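Local atomic coordinates of tripeptidase (Staphylococcus aureus subsp. aureus, PDB entry 3RZA), a protein that probably hydrolyses small peptides, most likely tripeptides, as a metal-dependent peptidase of the M20/M25/M40 family. Residues V140-I154 / A381-R393. Numbering follows the deposited sequence.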
ATOM      1  N   VAL A 140      17.546 -27.383 -35.026  1.00 19.42           N
ATOM      2  CA  VAL A 140      18.864 -28.052 -35.003  1.00 21.29           C
ATOM      3  C   VAL A 140      18.732 -29.584 -35.033  1.00 22.09           C
ATOM      4  O   VAL A 140      19.434 -30.252 -35.808  1.00 22.76           O
ATOM      5  CB  VAL A 140      19.748 -27.586 -33.784  1.00 21.00           C
ATOM      6  CG1 VAL A 140      20.942 -28.533 -33.550  1.00 22.02           C
ATOM      7  CG2 VAL A 140      20.239 -26.188 -34.011  1.00 18.40           C
ATOM      8  N   LEU A 141      17.800 -30.122 -34.239  1.00 21.60           N
ATOM      9  CA  LEU A 141      17.543 -31.575 -34.230  1.00 21.96           C
ATOM     10  C   LEU A 141      17.104 -32.059 -35.596  1.00 21.46           C
ATOM     11  O   LEU A 141      17.602 -33.085 -36.067  1.00 21.94           O
ATOM     12  CB  LEU A 141      16.497 -31.975 -33.165  1.00 21.76           C
ATOM     13  CG  LEU A 141      17.024 -32.070 -31.738  1.00 23.67           C
ATOM     14  CD1 LEU A 141      15.881 -32.135 -30.748  1.00 23.49           C
ATOM     15  CD2 LEU A 141      17.986 -33.295 -31.563  1.00 24.26           C
ATOM     16  N   GLN A 142      16.225 -31.285 -36.242  1.00 21.44           N
ATOM     17  CA  GLN A 142      15.737 -31.630 -37.580  0.50 22.27           C
ATOM     18  C   GLN A 142      16.847 -31.573 -38.644  1.00 22.34           C
ATOM     19  O   GLN A 142      16.867 -32.398 -39.522  1.00 22.93           O
ATOM     20  CB  GLN A 142      14.543 -30.749 -37.985  0.50 22.99           C
ATOM     21  CG  GLN A 142      13.738 -31.324 -39.148  0.50 24.79           C
ATOM     22  CD  GLN A 142      12.255 -30.927 -39.115  0.50 24.81           C
ATOM     23  OE1 GLN A 142      11.771 -30.335 -38.148  0.50 27.86           O
ATOM     24  NE2 GLN A 142      11.540 -31.249 -40.184  0.50 24.73           N
ATOM     25  N   VAL A 143      17.776 -30.605 -38.542  1.00 23.11           N
ATOM     26  CA  VAL A 143      18.965 -30.544 -39.441  1.00 21.41           C
ATOM     27  C   VAL A 143      19.920 -31.729 -39.212  1.00 24.02           C
ATOM     28  O   VAL A 143      20.448 -32.297 -40.160  1.00 25.49           O
ATOM     29  CB  VAL A 143      19.759 -29.202 -39.274  1.00 20.44           C
ATOM     30  CG1 VAL A 143      21.098 -29.233 -40.042  1.00 21.15           C
ATOM     31  CG2 VAL A 143      18.927 -28.022 -39.735  1.00 20.23           C
ATOM     32  N   ILE A 144      20.164 -32.068 -37.950  1.00 25.69           N
ATOM     33  CA  ILE A 144      20.990 -33.241 -37.598  1.00 25.49           C
ATOM     34  C   ILE A 144      20.409 -34.556 -38.165  1.00 28.49           C
ATOM     35  O   ILE A 144      21.141 -35.335 -38.817  1.00 28.35           O
ATOM     36  CB  ILE A 144      21.196 -33.351 -36.066  1.00 25.00           C
ATOM     37  CG1 ILE A 144      22.152 -32.248 -35.591  1.00 23.50           C
ATOM     38  CG2 ILE A 144      21.751 -34.743 -35.685  1.00 22.10           C
ATOM     39  CD1 ILE A 144      22.165 -32.019 -34.068  1.00 22.88           C
ATOM     40  N   LYS A 145      19.103 -34.750 -37.969  1.00 27.72           N
ATOM     41  CA  LYS A 145      18.377 -35.893 -38.524  1.00 32.28           C
ATOM     42  C   LYS A 145      18.488 -35.968 -40.048  1.00 33.53           C
ATOM     43  O   LYS A 145      18.960 -36.958 -40.589  1.00 34.91           O
ATOM     44  CB  LYS A 145      16.894 -35.833 -38.116  1.00 35.20           C
ATOM     45  CG  LYS A 145      16.072 -37.065 -38.514  1.00 40.21           C
ATOM     46  CD  LYS A 145      14.711 -37.088 -37.815  1.00 44.84           C
ATOM     47  CE  LYS A 145      13.878 -38.307 -38.244  1.00 46.41           C
ATOM     48  NZ  LYS A 145      12.425 -38.075 -38.093  1.00 45.38           N
ATOM     49  N   GLU A 146      18.103 -34.896 -40.727  1.00 33.54           N
ATOM     50  CA  GLU A 146      17.961 -34.931 -42.187  1.00 34.05           C
ATOM     51  C   GLU A 146      19.301 -34.906 -42.951  1.00 34.87           C
ATOM     52  O   GLU A 146      19.356 -35.375 -44.093  1.00 36.63           O
ATOM     53  CB  GLU A 146      17.018 -33.808 -42.656  1.00 33.17           C
ATOM     54  CG  GLU A 146      17.666 -32.419 -42.828  1.00 33.38           C
ATOM     55  CD  GLU A 146      16.651 -31.277 -42.887  1.00 33.32           C
ATOM     56  OE1 GLU A 146      15.424 -31.542 -42.985  1.00 31.90           O
ATOM     57  OE2 GLU A 146      17.076 -30.097 -42.830  1.00 30.18           O
ATOM     58  N   GLN A 147      20.356 -34.355 -42.330  1.00 34.70           N
ATOM     59  CA  GLN A 147      21.715 -34.363 -42.898  1.00 36.69           C
ATOM     60  C   GLN A 147      22.676 -35.431 -42.334  1.00 35.28           C
ATOM     61  O   GLN A 147      23.766 -35.584 -42.876  1.00 36.39           O
ATOM     62  CB  GLN A 147      22.346 -32.978 -42.773  1.00 38.29           C
ATOM     63  CG  GLN A 147      21.525 -31.884 -43.461  1.00 43.07           C
ATOM     64  CD  GLN A 147      22.382 -30.803 -44.091  1.00 49.93           C
ATOM     65  OE1 GLN A 147      22.299 -29.644 -43.701  1.00 52.55           O
ATOM     66  NE2 GLN A 147      23.201 -31.175 -45.084  1.00 50.72           N
ATOM     67  N   GLN A 148      22.243 -36.196 -41.324  1.00 33.79           N
ATOM     68  CA  GLN A 148      23.026 -37.285 -40.720  1.00 35.73           C
ATOM     69  C   GLN A 148      24.351 -36.791 -40.137  1.00 37.37           C
ATOM     70  O   GLN A 148      25.390 -37.408 -40.342  1.00 40.55           O
ATOM     71  CB  GLN A 148      23.265 -38.424 -41.726  1.00 37.51           C
ATOM     72  N   ILE A 149      24.301 -35.658 -39.433  1.00 35.08           N
ATOM     73  CA  ILE A 149      25.505 -35.008 -38.900  1.00 34.20           C
ATOM     74  C   ILE A 149      25.925 -35.830 -37.677  1.00 33.46           C
ATOM     75  O   ILE A 149      25.092 -36.059 -36.809  1.00 32.86           O
ATOM     76  CB  ILE A 149      25.228 -33.555 -38.477  1.00 31.74           C
ATOM     77  CG1 ILE A 149      24.882 -32.707 -39.698  1.00 32.51           C
ATOM     78  CG2 ILE A 149      26.443 -32.938 -37.781  1.00 32.57           C
ATOM     79  CD1 ILE A 149      24.318 -31.390 -39.337  1.00 31.76           C
ATOM     80  N   PRO A 150      27.186 -36.319 -37.624  1.00 32.41           N
ATOM     81  CA  PRO A 150      27.570 -37.072 -36.406  1.00 31.24           C
ATOM     82  C   PRO A 150      27.618 -36.185 -35.146  1.00 27.37           C
ATOM     83  O   PRO A 150      27.911 -35.013 -35.234  1.00 25.00           O
ATOM     84  CB  PRO A 150      28.973 -37.612 -36.747  1.00 32.58           C
ATOM     85  CG  PRO A 150      29.106 -37.462 -38.236  1.00 35.23           C
ATOM     86  CD  PRO A 150      28.299 -36.257 -38.588  1.00 33.12           C
ATOM     87  N   HIS A 151      27.292 -36.757 -33.999  1.00 26.81           N
ATOM     88  CA  HIS A 151      27.286 -36.019 -32.739  1.00 26.88           C
ATOM     89  C   HIS A 151      27.511 -36.973 -31.572  1.00 26.82           C
ATOM     90  O   HIS A 151      27.250 -38.178 -31.679  1.00 28.56           O
ATOM     91  CB  HIS A 151      25.947 -35.299 -32.563  1.00 24.99           C
ATOM     92  CG  HIS A 151      24.769 -36.203 -32.734  1.00 28.54           C
ATOM     93  ND1 HIS A 151      24.316 -37.044 -31.738  1.00 29.34           N
ATOM     94  CD2 HIS A 151      23.998 -36.456 -33.814  1.00 27.98           C
ATOM     95  CE1 HIS A 151      23.305 -37.755 -32.197  1.00 27.50           C
ATOM     96  NE2 HIS A 151      23.076 -37.400 -33.444  1.00 27.95           N
ATOM     97  N   GLY A 152      27.958 -36.419 -30.448  1.00 27.60           N
ATOM     98  CA  GLY A 152      27.925 -37.116 -29.168  1.00 26.86           C
ATOM     99  C   GLY A 152      26.524 -37.152 -28.575  1.00 26.21           C
ATOM    100  O   GLY A 152      25.524 -36.823 -29.244  1.00 22.55           O
ATOM    101  N   GLN A 153      26.452 -37.590 -27.321  1.00 26.25           N
ATOM    102  CA  GLN A 153      25.208 -37.601 -26.583  1.00 22.99           C
ATOM    103  C   GLN A 153      24.834 -36.166 -26.323  1.00 23.57           C
ATOM    104  O   GLN A 153      25.701 -35.377 -25.971  1.00 22.33           O
ATOM    105  CB  GLN A 153      25.354 -38.338 -25.253  1.00 22.48           C
ATOM    106  CG  GLN A 153      24.056 -38.576 -24.511  1.00 20.66           C
ATOM    107  CD  GLN A 153      24.264 -39.447 -23.293  1.00 26.67           C
ATOM    108  OE1 GLN A 153      24.494 -40.640 -23.426  1.00 25.34           O
ATOM    109  NE2 GLN A 153      24.232 -38.843 -22.100  1.00 26.39           N
ATOM    110  N   ILE A 154      23.548 -35.848 -26.515  1.00 22.77           N
ATOM    111  CA  ILE A 154      22.993 -34.523 -26.244  1.00 21.89           C
ATOM    112  C   ILE A 154      21.680 -34.721 -25.490  1.00 20.91           C
ATOM    113  O   ILE A 154      20.825 -35.504 -25.937  1.00 21.25           O
ATOM    114  CB  ILE A 154      22.688 -33.720 -27.546  1.00 22.53           C
ATOM    115  CG1 ILE A 154      23.816 -33.854 -28.572  1.00 24.81           C
ATOM    116  CG2 ILE A 154      22.479 -32.266 -27.212  1.00 21.10           C
ATOM    117  CD1 ILE A 154      23.505 -33.201 -29.902  1.00 26.32           C
ATOM    118  N   ALA A 381      20.121 -20.648 -33.827  1.00 16.51           N
ATOM    119  CA  ALA A 381      20.015 -22.012 -34.372  1.00 14.75           C
ATOM    120  C   ALA A 381      21.327 -22.479 -35.027  1.00 16.82           C
ATOM    121  O   ALA A 381      21.783 -23.601 -34.778  1.00 17.15           O
ATOM    122  CB  ALA A 381      18.855 -22.097 -35.372  1.00 17.26           C
ATOM    123  N   SER A 382      21.960 -21.605 -35.807  1.00 16.60           N
ATOM    124  CA  SER A 382      23.289 -21.913 -36.386  1.00 18.04           C
ATOM    125  C   SER A 382      24.361 -22.104 -35.301  1.00 18.58           C
ATOM    126  O   SER A 382      25.202 -22.994 -35.435  1.00 14.64           O
ATOM    127  CB  SER A 382      23.709 -20.826 -37.363  1.00 17.82           C
ATOM    128  OG  SER A 382      22.758 -20.749 -38.403  1.00 21.95           O
ATOM    129  N   GLN A 383      24.287 -21.305 -34.215  1.00 18.38           N
ATOM    130  CA  GLN A 383      25.244 -21.418 -33.105  1.00 16.28           C
ATOM    131  C   GLN A 383      25.076 -22.715 -32.319  1.00 15.93           C
ATOM    132  O   GLN A 383      26.048 -23.376 -32.048  1.00 18.41           O
ATOM    133  CB  GLN A 383      25.151 -20.248 -32.138  1.00 15.83           C
ATOM    134  CG  GLN A 383      26.403 -20.121 -31.239  1.00 16.68           C
ATOM    135  CD  GLN A 383      26.230 -19.211 -30.068  1.00 17.19           C
ATOM    136  OE1 GLN A 383      25.125 -18.705 -29.787  1.00 13.76           O
ATOM    137  NE2 GLN A 383      27.334 -18.991 -29.344  1.00 17.49           N
ATOM    138  N   VAL A 384      23.849 -23.054 -31.944  1.00 16.84           N
ATOM    139  CA  VAL A 384      23.586 -24.333 -31.262  1.00 16.06           C
ATOM    140  C   VAL A 384      24.090 -25.528 -32.117  1.00 18.31           C
ATOM    141  O   VAL A 384      24.714 -26.459 -31.571  1.00 18.76           O
ATOM    142  CB  VAL A 384      22.099 -24.536 -30.930  1.00 16.66           C
ATOM    143  CG1 VAL A 384      21.881 -25.895 -30.271  1.00 16.31           C
ATOM    144  CG2 VAL A 384      21.557 -23.395 -30.022  1.00 16.55           C
ATOM    145  N   LEU A 385      23.850 -25.481 -33.441  1.00 15.66           N
ATOM    146  CA  LEU A 385      24.367 -26.508 -34.348  1.00 18.14           C
ATOM    147  C   LEU A 385      25.918 -26.563 -34.334  1.00 18.15           C
ATOM    148  O   LEU A 385      26.500 -27.644 -34.336  1.00 18.28           O
ATOM    149  CB  LEU A 385      23.856 -26.294 -35.787  1.00 18.03           C
ATOM    150  CG  LEU A 385      24.404 -27.278 -36.842  1.00 19.97           C
ATOM    151  CD1 LEU A 385      24.092 -28.735 -36.425  1.00 23.30           C
ATOM    152  CD2 LEU A 385      23.847 -26.957 -38.196  1.00 16.15           C
ATOM    153  N   GLU A 386      26.557 -25.391 -34.349  1.00 25.67           N
ATOM    154  CA  GLU A 386      28.006 -25.300 -34.366  1.00 24.46           C
ATOM    155  C   GLU A 386      28.615 -25.846 -33.075  1.00 22.07           C
ATOM    156  O   GLU A 386      29.617 -26.558 -33.126  1.00 23.49           O
ATOM    157  CB  GLU A 386      28.428 -23.854 -34.592  1.00 25.74           C
ATOM    158  CG  GLU A 386      29.881 -23.648 -34.903  1.00 32.27           C
ATOM    159  CD  GLU A 386      30.337 -24.274 -36.214  1.00 35.91           C
ATOM    160  OE1 GLU A 386      29.513 -24.479 -37.132  1.00 43.47           O
ATOM    161  OE2 GLU A 386      31.537 -24.554 -36.317  1.00 42.42           O
ATOM    162  N   ILE A 387      27.982 -25.544 -31.938  1.00 19.67           N
ATOM    163  CA  ILE A 387      28.407 -26.071 -30.615  1.00 18.94           C
ATOM    164  C   ILE A 387      28.369 -27.601 -30.562  1.00 19.14           C
ATOM    165  O   ILE A 387      29.303 -28.219 -30.066  1.00 22.39           O
ATOM    166  CB  ILE A 387      27.528 -25.481 -29.451  1.00 17.38           C
ATOM    167  CG1 ILE A 387      27.873 -24.011 -29.225  1.00 17.97           C
ATOM    168  CG2 ILE A 387      27.696 -26.304 -28.150  1.00 14.38           C
ATOM    169  CD1 ILE A 387      26.935 -23.273 -28.291  1.00 17.40           C
ATOM    170  N   ILE A 388      27.293 -28.196 -31.083  1.00 20.43           N
ATOM    171  CA  ILE A 388      27.188 -29.662 -31.199  1.00 21.32           C
ATOM    172  C   ILE A 388      28.312 -30.254 -32.082  1.00 22.58           C
ATOM    173  O   ILE A 388      28.888 -31.304 -31.727  1.00 19.28           O
ATOM    174  CB  ILE A 388      25.796 -30.106 -31.736  1.00 20.44           C
ATOM    175  CG1 ILE A 388      24.733 -29.927 -30.656  1.00 19.99           C
ATOM    176  CG2 ILE A 388      25.804 -31.569 -32.192  1.00 18.96           C
ATOM    177  CD1 ILE A 388      23.293 -30.021 -31.198  1.00 22.05           C
ATOM    178  N   LYS A 389      28.626 -29.569 -33.201  1.00 21.97           N
ATOM    179  CA  LYS A 389      29.720 -29.997 -34.106  1.00 23.66           C
ATOM    180  C   LYS A 389      31.097 -29.889 -33.448  1.00 22.65           C
ATOM    181  O   LYS A 389      31.937 -30.772 -33.639  1.00 22.73           O
ATOM    182  CB  LYS A 389      29.722 -29.191 -35.430  1.00 27.11           C
ATOM    183  CG  LYS A 389      28.597 -29.544 -36.425  1.00 29.56           C
ATOM    184  CD  LYS A 389      28.645 -28.634 -37.669  1.00 34.82           C
ATOM    185  CE  LYS A 389      27.984 -29.290 -38.862  1.00 40.71           C
ATOM    186  NZ  LYS A 389      27.930 -28.407 -40.080  1.00 49.41           N
ATOM    187  N   ILE A 390      31.329 -28.794 -32.704  1.00 22.09           N
ATOM    188  CA  ILE A 390      32.618 -28.563 -32.034  1.00 22.18           C
ATOM    189  C   ILE A 390      32.850 -29.604 -30.917  1.00 22.42           C
ATOM    190  O   ILE A 390      33.940 -30.165 -30.811  1.00 23.88           O
ATOM    191  CB  ILE A 390      32.733 -27.115 -31.469  1.00 20.02           C
ATOM    192  CG1 ILE A 390      32.838 -26.091 -32.616  1.00 20.23           C
ATOM    193  CG2 ILE A 390      33.970 -26.983 -30.558  1.00 23.17           C
ATOM    194  CD1 ILE A 390      32.406 -24.648 -32.225  1.00 18.07           C
ATOM    195  N   VAL A 391      31.812 -29.854 -30.116  1.00 21.61           N
ATOM    196  CA  VAL A 391      31.821 -30.926 -29.104  1.00 24.65           C
ATOM    197  C   VAL A 391      32.110 -32.304 -29.747  1.00 27.32           C
ATOM    198  O   VAL A 391      32.886 -33.095 -29.196  1.00 25.56           O
ATOM    199  CB  VAL A 391      30.473 -30.962 -28.282  1.00 24.12           C
ATOM    200  CG1 VAL A 391      30.404 -32.190 -27.365  1.00 24.69           C
ATOM    201  CG2 VAL A 391      30.308 -29.673 -27.448  1.00 19.76           C
ATOM    202  N   ALA A 392      31.520 -32.551 -30.931  1.00 27.04           N
ATOM    203  CA  ALA A 392      31.710 -33.822 -31.652  1.00 29.09           C
ATOM    204  C   ALA A 392      33.152 -34.060 -32.157  1.00 33.65           C
ATOM    205  O   ALA A 392      33.535 -35.208 -32.332  1.00 34.17           O
ATOM    206  CB  ALA A 392      30.704 -33.934 -32.824  1.00 26.87           C
ATOM    207  N   ARG A 393      33.938 -32.988 -32.367  1.00 36.25           N
ATOM    208  CA  ARG A 393      35.370 -33.109 -32.749  1.00 42.72           C
ATOM    209  C   ARG A 393      36.336 -33.399 -31.598  1.00 45.52           C
ATOM    210  O   ARG A 393      37.436 -33.871 -31.857  1.00 52.15           O
ATOM    211  CB  ARG A 393      35.857 -31.840 -33.463  1.00 45.11           C
ATOM    212  CG  ARG A 393      35.179 -31.566 -34.807  1.00 50.90           C
ATOM    213  CD  ARG A 393      35.211 -30.081 -35.178  1.00 58.42           C
ATOM    214  NE  ARG A 393      34.261 -29.765 -36.258  1.00 64.68           N
ATOM    215  CZ  ARG A 393      33.874 -28.530 -36.629  1.00 67.58           C
ATOM    216  NH1 ARG A 393      34.345 -27.424 -36.021  1.00 65.77           N
ATOM    217  NH2 ARG A 393      32.996 -28.395 -37.632  1.00 70.76           N
TER
HETATM  218  O   HOH W   1      28.092 -33.580 -30.063  1.00 22.82           O
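Val140 sits as a knob in a hole formed by Ala381, Val384, Leu385 and Ile388, and its two methyls divide the work. Val140 CG1, anti to the backbone N (chi1 165°), meets Ile388 tip to tip, 3.6 Å from Ile388 CD1; Val140 CG2 presses on the backbone of helix 374-393, 3.1 Å from Ala381 O. The axes of the segments 140-147 and 381-393, parts of helices 128-147 and 374-393, approach to 10.1 Å and cross at -54°. Ile388 is the second hub: its CD1 is 3.7 Å from Ile144 CD1 and only 3.4 Å from Ile154 CD1, a tight carbon pair, with Ile154 crossing it at about a right angle. Leu385 splits its branches, CD2 against Val143 CG1 and CD1 against Ile149 CD1 (3.9 Å). Beyond the positive-phi residue Gln148 the chain turns back, and His151 CA packs against Ala392 CB (4.0 Å). One water joins the backbones, accepting from Gly152 N and donating to Ile388 O. The contact thus seats the C-terminal helix against the end of helix 128-147 and the loop into strand 154-159. With apolar packing predominant and a single water bridge as the polar link, its cohesion probably rests mainly on shape fit and burial.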